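Local coordinates for aldehyde dehydrogenase (Staphylococcus aureus, PDB 6K10) that catalyses the NAD-dependent oxidation of 4,4'-diaponeurosporen-4-al to 4,4'-diaponeurosporenoic acid in the biosynthesis of the carotenoid staphyloxanthin, at the interface of chains A and B. Residues are numbered along the deposited sequence; one frame, centred on the assembly and turned at random. Chains: chain A/B, Aldehyde dehydrogenase.

The interface of chains A and B. Residues chain A 387-390; chain B 25, 28, 108.
B:Lys28 holds its CG anti to the carbonyl carbon (chi1 -64°) and runs fully extended beyond it, so that its CD-CE-NZ end passes alongside the main-chain carbonyl of A:Asn388 in the last turn of a helix of chain A. B:Lys108 takes another course: its CG is anti to the backbone N, and a bend at chi2 (80°) swings the rest of the chain across A:Asn388 at about a right angle. The two lysines thus grip A:Asn388 from two directions, one by its backbone and one by its side chain. B:Lys28 NZ donates to the main-chain carbonyl A:Asn388 O at 2.9 Å, lying in the carbonyl plane on a lone pair. The neighbouring A:Glu389 O lies 3.2 Å from B:Lys28 NZ, which meets this carbonyl nearly side-on, so any hydrogen bond here is weak. Within chain B, the amide oxygen B:Gln25 OE1 accepts a hydrogen bond from B:Lys28 NZ at 2.7 Å, again on a lone pair. B:Gln25, folded at chi2, probably helps to hold the lysine tip in place from its own side, while the same OE1 touches A:Glu389 CA at 3.4 Å. B:Lys108 NZ donates to the side-chain amide oxygen A:Asn388 OD1 at 2.6 Å, a short bond whose donor stands above the carbonyl plane, 48° out of it and off the lone pairs. Further back, the aliphatic stem of B:Lys108 crosses A:Ile387 obliquely, with B:Lys108 CG 4.1 Å from the branch methyl A:Ile387 CG2. The C-terminal end of a helix is the negative pole of its dipole, and with its carbonyls would probably favour the charged form of the B:Lys28 amino group. The patch joins the end of helix 380-389 in chain A to the 3-10 turn 26-28 and strand 104-111 of chain B, in a two-fold symmetric interface that repeats it with the chains exchanged. Its centre is about 20 Å from A:Glu217, the predicted active-site glutamate.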
loop_
_atom_site.group_PDB
_atom_site.type_symbol
_atom_site.label_atom_id
_atom_site.label_comp_id
_atom_site.label_asym_id
_atom_site.label_seq_id
_atom_site.Cartn_x
_atom_site.Cartn_y
_atom_site.Cartn_z
ATOM N N ILE A 387 12.605 10.427 17.180
ATOM C CA ILE A 387 12.234 10.135 15.797
ATOM C C ILE A 387 12.806 8.793 15.359
ATOM O O ILE A 387 12.166 8.042 14.611
ATOM C CB ILE A 387 12.694 11.274 14.868
ATOM C CG1 ILE A 387 12.049 12.601 15.289
ATOM C CG2 ILE A 387 12.380 10.943 13.414
ATOM C CD1 ILE A 387 12.625 13.813 14.590
ATOM N N ASN A 388 14.006 8.457 15.834
ATOM C CA ASN A 388 14.654 7.229 15.388
ATOM C C ASN A 388 14.148 6.002 16.139
ATOM O O ASN A 388 14.036 4.921 15.553
ATOM C CB ASN A 388 16.171 7.342 15.540
ATOM C CG ASN A 388 16.776 8.374 14.611
ATOM O OD1 ASN A 388 16.146 8.806 13.646
ATOM N ND2 ASN A 388 18.019 8.753 14.882
ATOM N N GLU A 389 13.839 6.140 17.429
ATOM C CA GLU A 389 13.574 4.971 18.260
ATOM C C GLU A 389 12.097 4.635 18.415
ATOM O O GLU A 389 11.777 3.488 18.744
ATOM C CB GLU A 389 14.192 5.158 19.651
ATOM C CG GLU A 389 15.709 5.244 19.631
ATOM C CD GLU A 389 16.295 5.505 21.003
ATOM O OE1 GLU A 389 15.743 4.987 21.997
ATOM O OE2 GLU A 389 17.307 6.233 21.086
ATOM N N LEU A 390 11.196 5.588 18.196
ATOM C CA LEU A 390 9.764 5.358 18.335
ATOM C C LEU A 390 9.093 5.446 16.973
ATOM O O LEU A 390 9.283 6.427 16.246
ATOM C CB LEU A 390 9.133 6.369 19.293
ATOM C CG LEU A 390 9.552 6.244 20.756
ATOM C CD1 LEU A 390 9.010 7.411 21.564
ATOM C CD2 LEU A 390 9.078 4.916 21.331
ATOM N N GLN B 25 17.087 -1.977 18.546
ATOM C CA GLN B 25 17.310 -0.848 17.642
ATOM C C GLN B 25 18.510 -1.045 16.722
ATOM O O GLN B 25 18.840 -0.129 15.959
ATOM C CB GLN B 25 17.483 0.486 18.386
ATOM C CG GLN B 25 16.427 0.758 19.447
ATOM C CD GLN B 25 15.048 0.952 18.856
ATOM O OE1 GLN B 25 14.829 1.855 18.050
ATOM N NE2 GLN B 25 14.107 0.100 19.251
ATOM N N LYS B 28 18.115 -0.611 12.811
ATOM C CA LYS B 28 17.837 0.714 12.274
ATOM C C LYS B 28 19.097 1.435 11.816
ATOM O O LYS B 28 19.004 2.356 10.997
ATOM C CB LYS B 28 17.100 1.563 13.312
ATOM C CG LYS B 28 15.728 1.021 13.682
ATOM C CD LYS B 28 14.963 1.994 14.561
ATOM C CE LYS B 28 13.632 1.407 14.999
ATOM N NZ LYS B 28 12.991 2.220 16.068
ATOM N N LYS B 108 10.634 10.774 7.495
ATOM C CA LYS B 108 11.543 9.754 7.995
ATOM C C LYS B 108 11.160 8.402 7.407
ATOM O O LYS B 108 9.981 8.036 7.404
ATOM C CB LYS B 108 11.481 9.711 9.524
ATOM C CG LYS B 108 12.040 8.450 10.170
ATOM C CD LYS B 108 13.553 8.491 10.241
ATOM C CE LYS B 108 14.081 7.416 11.178
ATOM N NZ LYS B 108 15.527 7.595 11.480
#